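Local coordinates for protein DNA polymerase III, beta subunit (Eubacterium rectale, PDB 3T0P) that probably acts as a sliding clamp, forming a head-to-tail homodimeric ring around DNA that tethers DNA polymerases and other proteins to it, at residues 257-261 with 262-266; 36-40 with 41-45. All coordinates share one frame; numbering follows the deposited sequence.

Contact 1: residues 257-261 with 262-266; sequences VRINK and RELLD
Asn260 caps the helix that starts right after it: its OD1 takes the backbone N-H of Glu263, with Asn260 OD1 to Glu263 N at 2.9 Å and the donor in the carbonyl plane of the amide. The torsion that allows this sets CG anti to the backbone N (chi1 177°), swinging the amide over the first turn. The Glu263 side chain crosses that of Asn260 at about a right angle and stacks its carboxylate on the amide, the planes 25° apart; Glu263 CD lies 4.0 Å from Asn260 CB. A capping box would join the Glu263 carboxylate directly to Asn260 N; here water 1 stands in, accepting from Asn260 N at 3.1 Å and donating weakly to Glu263 OE1. Behind the cap the ordinary helical bonds begin: Leu264 N donates to Asn260 O at 3.2 Å, and Leu265 N to Lys261 O at 3.0 Å. Lys261 has a chain bent three times in succession, and NZ ends on the carbonyls of Ile332 and Glu334. One turn along, Arg262 NH1 faces Asp266 OD1 in a long salt bridge of 3.7 Å. On the buried side Ile259 and Leu264 cross at about a right angle, the CD1 methyls 3.9 Å apart, in the core shared with Met292 and Ile307. With an alanine here in place of the asparagine, Glu263 N would probably lose its side-chain acceptor, and the Glu263 carboxylate the amide it stacks on. The strand 255-260 thus passes into helix 261-272 of the C-terminal domain with a classic N-cap, and the acidic Glu263 in the first turn would be expected to suit the positive end of the helix dipole.

Contact 2: residues 36-40 with 41-45; sequences IDASA and NEIKL
The carboxylate of Asp37, whose CB sits 4.2 Å from Lys44 CB across the strands, is the flat group at this turn, bonded through both of its oxygens. On one of them two donors of Ser39 converge: Ser39 OG meets the syn lone pair of Asp37 OD1 at 2.7 Å. Ser39 N arrives nearly along the C-O axis, 3.1 Å from Asp37 OD1, closing an Asx turn. The other oxygen, OD2, takes the hydroxyl of Tyr118. Holding CG anti to the backbone N (chi1 -170°) brings the group round to Ser39. Lys44 NZ stays 4.8 Å from Asp37 OD2, near enough to help balance the charge, probably, without pairing. This is a beta hairpin, strands 33-38 and 43-48, in the N-terminal domain of the clamp, and Asp37 and Lys44 form a hydrogen-bonded pair of it: Asp37 N donates to Lys44 O at 2.8 Å and Lys44 N to Asp37 O at 2.9 Å. Ile36 and Leu45, the next pair away from the turn, are non-hydrogen-bonded and lie side by side, pointing the same way, with Ile36 CG1 3.6 Å from Leu45 CD2. That face turns to Leu4 and to Val15 and Val18 of helix 8-18. Nearer the tip, water 2 spans the loop, accepting from Ala40 N and donating to Glu42 O at 2.7 Å, and Arg65 binds the carbonyl of Ala40.

From the N terminus the chain reaches contact 2 first: strand 33-38 turns back on itself through 39-42 into strand 43-48, so residues 36-45 close a short hairpin loop of the N-terminal domain. Contact 1 opens more than two hundred residues later and closes the tight junction where strand 255-260 runs into helix 261-272 in the C-terminal domain. The two stand in series, neither nesting nor crossing. The centres of contact 1 and contact 2 lie about 53 Å apart, on opposite sides of the chain's centre, and the two do not touch. One joins neighbouring strands of a sheet, the other a strand to its following helix, at two well-separated parts of the subunit.

Contact 1: residues 257-261 with 262-266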
ATOM      1  N   VAL B 257      17.745  -0.339 -33.956  1.00 48.58           N
ATOM      2  CA  VAL B 257      18.547  -0.568 -32.751  1.00 47.31           C
ATOM      3  C   VAL B 257      18.104  -1.850 -32.063  1.00 50.19           C
ATOM      4  O   VAL B 257      16.925  -2.025 -31.773  1.00 49.22           O
ATOM      5  CB  VAL B 257      18.478   0.662 -31.779  1.00 48.22           C
ATOM      6  CG1 VAL B 257      19.165   0.379 -30.453  1.00 46.64           C
ATOM      7  CG2 VAL B 257      19.075   1.906 -32.433  1.00 47.70           C
ATOM      8  N   ARG B 258      19.053  -2.733 -31.789  1.00 46.98           N
ATOM      9  CA  ARG B 258      18.790  -3.929 -31.004  1.00 46.23           C
ATOM     10  C   ARG B 258      19.423  -3.625 -29.650  1.00 48.63           C
ATOM     11  O   ARG B 258      20.607  -3.294 -29.612  1.00 47.75           O
ATOM     12  CB  ARG B 258      19.368  -5.192 -31.694  1.00 49.26           C
ATOM     13  CG  ARG B 258      19.069  -6.519 -30.976  1.00 58.88           C
ATOM     14  CD  ARG B 258      17.907  -7.269 -31.592  1.00 77.24           C
ATOM     15  NE  ARG B 258      17.490  -8.416 -30.779  1.00 87.87           N
ATOM     16  CZ  ARG B 258      16.532  -9.276 -31.115  1.00 97.02           C
ATOM     17  NH1 ARG B 258      15.877  -9.136 -32.260  1.00 89.85           N
ATOM     18  NH2 ARG B 258      16.230 -10.289 -30.314  1.00 76.98           N
ATOM     19  N   ILE B 259      18.623  -3.665 -28.554  1.00 42.78           N
ATOM     20  CA  ILE B 259      19.074  -3.329 -27.217  1.00 40.54           C
ATOM     21  C   ILE B 259      18.426  -4.266 -26.206  1.00 45.79           C
ATOM     22  O   ILE B 259      17.281  -4.678 -26.386  1.00 47.29           O
ATOM     23  CB  ILE B 259      18.715  -1.828 -26.926  1.00 42.58           C
ATOM     24  CG1 ILE B 259      19.300  -1.294 -25.574  1.00 41.52           C
ATOM     25  CG2 ILE B 259      17.186  -1.540 -27.051  1.00 41.45           C
ATOM     26  CD1 ILE B 259      19.218   0.211 -25.417  1.00 42.09           C
ATOM     27  N   ASN B 260      19.139  -4.563 -25.120  1.00 41.03           N
ATOM     28  CA  ASN B 260      18.618  -5.367 -24.028  1.00 39.00           C
ATOM     29  C   ASN B 260      17.482  -4.564 -23.345  1.00 41.41           C
ATOM     30  O   ASN B 260      17.679  -3.414 -22.949  1.00 39.80           O
ATOM     31  CB  ASN B 260      19.764  -5.720 -23.066  1.00 35.71           C
ATOM     32  CG  ASN B 260      19.300  -6.492 -21.855  1.00 48.70           C
ATOM     33  OD1 ASN B 260      18.765  -5.934 -20.906  1.00 46.36           O
ATOM     34  ND2 ASN B 260      19.435  -7.795 -21.889  1.00 47.71           N
ATOM     35  N   LYS B 261      16.293  -5.163 -23.254  1.00 39.60           N
ATOM     36  CA  LYS B 261      15.069  -4.565 -22.717  1.00 38.32           C
ATOM     37  C   LYS B 261      15.253  -4.108 -21.248  1.00 41.21           C
ATOM     38  O   LYS B 261      14.932  -2.963 -20.920  1.00 40.06           O
ATOM     39  CB  LYS B 261      13.897  -5.567 -22.864  1.00 39.45           C
ATOM     40  CG  LYS B 261      12.474  -5.086 -22.450  1.00 38.22           C
ATOM     41  CD  LYS B 261      12.185  -5.052 -20.912  1.00 46.18           C
ATOM     42  CE  LYS B 261      12.576  -6.290 -20.108  1.00 52.28           C
ATOM     43  NZ  LYS B 261      11.943  -7.550 -20.611  1.00 44.30           N
ATOM     44  N   ARG B 262      15.766  -4.972 -20.389  1.00 39.70           N
ATOM     45  CA  ARG B 262      15.969  -4.654 -18.965  1.00 40.08           C
ATOM     46  C   ARG B 262      16.968  -3.506 -18.774  1.00 43.95           C
ATOM     47  O   ARG B 262      16.701  -2.625 -17.957  1.00 43.38           O
ATOM     48  CB  ARG B 262      16.423  -5.912 -18.175  1.00 41.93           C
ATOM     49  CG  ARG B 262      16.706  -5.763 -16.648  1.00 47.62           C
ATOM     50  CD  ARG B 262      15.547  -5.226 -15.813  1.00 67.31           C
ATOM     51  NE  ARG B 262      14.273  -5.890 -16.105  1.00 81.99           N
ATOM     52  CZ  ARG B 262      13.100  -5.529 -15.592  1.00 93.02           C
ATOM     53  NH1 ARG B 262      13.027  -4.519 -14.730  1.00 80.03           N
ATOM     54  NH2 ARG B 262      11.994  -6.172 -15.937  1.00 78.73           N
ATOM     55  N   GLU B 263      18.093  -3.487 -19.523  1.00 42.05           N
ATOM     56  CA  GLU B 263      19.072  -2.398 -19.390  1.00 42.00           C
ATOM     57  C   GLU B 263      18.463  -1.050 -19.795  1.00 42.06           C
ATOM     58  O   GLU B 263      18.725  -0.052 -19.122  1.00 40.50           O
ATOM     59  CB  GLU B 263      20.335  -2.642 -20.216  1.00 44.91           C
ATOM     60  CG  GLU B 263      21.274  -3.705 -19.672  1.00 63.28           C
ATOM     61  CD  GLU B 263      22.450  -4.039 -20.581  1.00 93.98           C
ATOM     62  OE1 GLU B 263      22.886  -3.153 -21.352  1.00 95.71           O
ATOM     63  OE2 GLU B 263      22.934  -5.195 -20.526  1.00 86.43           O
ATOM     64  N   LEU B 264      17.663  -1.019 -20.888  1.00 36.19           N
ATOM     65  CA  LEU B 264      17.028   0.212 -21.345  1.00 35.85           C
ATOM     66  C   LEU B 264      16.005   0.688 -20.290  1.00 41.77           C
ATOM     67  O   LEU B 264      16.051   1.846 -19.849  1.00 43.44           O
ATOM     68  CB  LEU B 264      16.370   0.036 -22.740  1.00 35.27           C
ATOM     69  CG  LEU B 264      15.749   1.324 -23.325  1.00 39.90           C
ATOM     70  CD1 LEU B 264      16.783   2.463 -23.417  1.00 40.32           C
ATOM     71  CD2 LEU B 264      15.113   1.060 -24.692  1.00 42.14           C
ATOM     72  N   LEU B 265      15.136  -0.214 -19.848  1.00 36.79           N
ATOM     73  CA  LEU B 265      14.145   0.073 -18.802  1.00 35.29           C
ATOM     74  C   LEU B 265      14.820   0.598 -17.521  1.00 37.44           C
ATOM     75  O   LEU B 265      14.416   1.664 -17.013  1.00 35.72           O
ATOM     76  CB  LEU B 265      13.291  -1.189 -18.486  1.00 33.96           C
ATOM     77  CG  LEU B 265      12.263  -1.064 -17.338  1.00 37.07           C
ATOM     78  CD1 LEU B 265      11.339   0.183 -17.529  1.00 35.54           C
ATOM     79  CD2 LEU B 265      11.445  -2.330 -17.210  1.00 35.84           C
ATOM     80  N   ASP B 266      15.857  -0.100 -17.026  1.00 33.02           N
ATOM     81  CA  ASP B 266      16.534   0.365 -15.778  1.00 33.98           C
ATOM     82  C   ASP B 266      17.173   1.752 -15.924  1.00 39.68           C
ATOM     83  O   ASP B 266      17.128   2.553 -14.991  1.00 37.56           O
ATOM     84  CB  ASP B 266      17.583  -0.637 -15.312  1.00 35.85           C
ATOM     85  CG  ASP B 266      16.974  -1.905 -14.724  1.00 55.45           C
ATOM     86  OD1 ASP B 266      15.711  -1.956 -14.567  1.00 55.86           O
ATOM     87  OD2 ASP B 266      17.744  -2.866 -14.456  1.00 63.15           O
TER
HETATM   88  O   HOH W   1      22.153  -3.912 -24.614  1.00 50.46           O

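Contact 2: residues 36-40 with 41-45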
ATOM      1  N   ILE B  36     -29.608  -7.215  -4.491  1.00 48.96           N
ATOM      2  CA  ILE B  36     -29.752  -8.631  -4.206  1.00 48.37           C
ATOM      3  C   ILE B  36     -31.072  -9.035  -4.866  1.00 56.18           C
ATOM      4  O   ILE B  36     -32.134  -8.577  -4.444  1.00 57.74           O
ATOM      5  CB  ILE B  36     -29.683  -9.036  -2.713  1.00 50.53           C
ATOM      6  CG1 ILE B  36     -28.448  -8.443  -1.998  1.00 48.95           C
ATOM      7  CG2 ILE B  36     -29.754 -10.567  -2.565  1.00 50.79           C
ATOM      8  CD1 ILE B  36     -28.568  -8.495  -0.529  1.00 57.79           C
ATOM      9  N   ASP B  37     -30.998  -9.816  -5.950  1.00 52.97           N
ATOM     10  CA  ASP B  37     -32.190 -10.301  -6.632  1.00 53.71           C
ATOM     11  C   ASP B  37     -32.339 -11.788  -6.358  1.00 58.78           C
ATOM     12  O   ASP B  37     -31.557 -12.599  -6.855  1.00 58.94           O
ATOM     13  CB  ASP B  37     -32.136 -10.011  -8.148  1.00 55.33           C
ATOM     14  CG  ASP B  37     -33.444 -10.272  -8.890  1.00 70.00           C
ATOM     15  OD1 ASP B  37     -34.210 -11.164  -8.464  1.00 70.86           O
ATOM     16  OD2 ASP B  37     -33.694  -9.596  -9.898  1.00 80.25           O
ATOM     17  N   ALA B  38     -33.304 -12.130  -5.521  1.00 56.48           N
ATOM     18  CA  ALA B  38     -33.645 -13.502  -5.187  1.00 57.23           C
ATOM     19  C   ALA B  38     -35.136 -13.734  -5.506  1.00 66.60           C
ATOM     20  O   ALA B  38     -35.823 -14.432  -4.763  1.00 66.79           O
ATOM     21  CB  ALA B  38     -33.355 -13.756  -3.725  1.00 57.37           C
ATOM     22  N   SER B  39     -35.644 -13.123  -6.613  1.00 66.79           N
ATOM     23  CA  SER B  39     -37.059 -13.221  -7.011  1.00 68.78           C
ATOM     24  C   SER B  39     -37.386 -14.528  -7.733  1.00 76.18           C
ATOM     25  O   SER B  39     -38.538 -14.946  -7.708  1.00 78.31           O
ATOM     26  CB  SER B  39     -37.454 -12.045  -7.892  1.00 71.87           C
ATOM     27  OG  SER B  39     -36.707 -12.083  -9.095  1.00 81.47           O
ATOM     28  N   ALA B  40     -36.397 -15.165  -8.376  1.00 73.43           N
ATOM     29  CA  ALA B  40     -36.604 -16.423  -9.099  1.00 74.13           C
ATOM     30  C   ALA B  40     -36.060 -17.626  -8.284  1.00 77.30           C
ATOM     31  O   ALA B  40     -36.481 -17.817  -7.144  1.00 75.81           O
ATOM     32  CB  ALA B  40     -35.949 -16.352 -10.479  1.00 74.80           C
ATOM     33  N   ASN B  41     -35.138 -18.423  -8.866  1.00 74.59           N
ATOM     34  CA  ASN B  41     -34.563 -19.603  -8.217  1.00 74.39           C
ATOM     35  C   ASN B  41     -33.059 -19.455  -7.996  1.00 77.12           C
ATOM     36  O   ASN B  41     -32.398 -20.417  -7.607  1.00 78.09           O
ATOM     37  CB  ASN B  41     -34.846 -20.859  -9.048  1.00 77.42           C
ATOM     38  CG  ASN B  41     -36.305 -21.224  -9.099  1.00106.29           C
ATOM     39  OD1 ASN B  41     -36.957 -21.439  -8.071  1.00 99.78           O
ATOM     40  ND2 ASN B  41     -36.851 -21.308 -10.303  1.00100.43           N
ATOM     41  N   GLU B  42     -32.511 -18.266  -8.257  1.00 70.21           N
ATOM     42  CA  GLU B  42     -31.084 -18.005  -8.079  1.00 67.92           C
ATOM     43  C   GLU B  42     -30.862 -16.767  -7.235  1.00 66.17           C
ATOM     44  O   GLU B  42     -31.654 -15.821  -7.305  1.00 66.88           O
ATOM     45  CB  GLU B  42     -30.374 -17.803  -9.435  1.00 69.53           C
ATOM     46  CG  GLU B  42     -30.599 -18.884 -10.472  1.00 84.85           C
ATOM     47  CD  GLU B  42     -30.069 -18.503 -11.841  1.00114.54           C
ATOM     48  OE1 GLU B  42     -28.835 -18.540 -12.021  1.00111.11           O
ATOM     49  OE2 GLU B  42     -30.885 -18.170 -12.734  1.00114.17           O
ATOM     50  N   ILE B  43     -29.771 -16.743  -6.476  1.00 57.44           N
ATOM     51  CA  ILE B  43     -29.395 -15.551  -5.719  1.00 54.71           C
ATOM     52  C   ILE B  43     -28.427 -14.812  -6.599  1.00 55.60           C
ATOM     53  O   ILE B  43     -27.332 -15.297  -6.890  1.00 53.75           O
ATOM     54  CB  ILE B  43     -28.838 -15.814  -4.306  1.00 56.29           C
ATOM     55  CG1 ILE B  43     -29.872 -16.562  -3.441  1.00 56.78           C
ATOM     56  CG2 ILE B  43     -28.374 -14.483  -3.654  1.00 55.26           C
ATOM     57  CD1 ILE B  43     -29.275 -17.277  -2.226  1.00 55.63           C
ATOM     58  N   LYS B  44     -28.848 -13.644  -7.038  1.00 52.23           N
ATOM     59  CA  LYS B  44     -28.088 -12.820  -7.955  1.00 51.15           C
ATOM     60  C   LYS B  44     -27.679 -11.522  -7.279  1.00 55.04           C
ATOM     61  O   LYS B  44     -28.539 -10.835  -6.733  1.00 55.11           O
ATOM     62  CB  LYS B  44     -28.981 -12.534  -9.185  1.00 53.02           C
ATOM     63  CG  LYS B  44     -28.315 -12.583 -10.545  1.00 70.78           C
ATOM     64  CD  LYS B  44     -29.348 -12.870 -11.672  1.00 81.17           C
ATOM     65  CE  LYS B  44     -29.754 -11.633 -12.461  1.00 89.87           C
ATOM     66  NZ  LYS B  44     -31.020 -11.795 -13.255  1.00 85.34           N
ATOM     67  N   LEU B  45     -26.375 -11.190  -7.304  1.00 50.44           N
ATOM     68  CA  LEU B  45     -25.869  -9.903  -6.846  1.00 49.07           C
ATOM     69  C   LEU B  45     -25.649  -9.070  -8.061  1.00 53.32           C
ATOM     70  O   LEU B  45     -25.174  -9.598  -9.059  1.00 52.89           O
ATOM     71  CB  LEU B  45     -24.576 -10.003  -6.047  1.00 48.27           C
ATOM     72  CG  LEU B  45     -24.632 -10.650  -4.685  1.00 53.64           C
ATOM     73  CD1 LEU B  45     -23.300 -10.512  -3.994  1.00 52.36           C
ATOM     74  CD2 LEU B  45     -25.751 -10.080  -3.821  1.00 55.67           C
TER
HETATM   75  O   HOH W   2     -33.244 -14.915  -9.230  1.00 71.91           O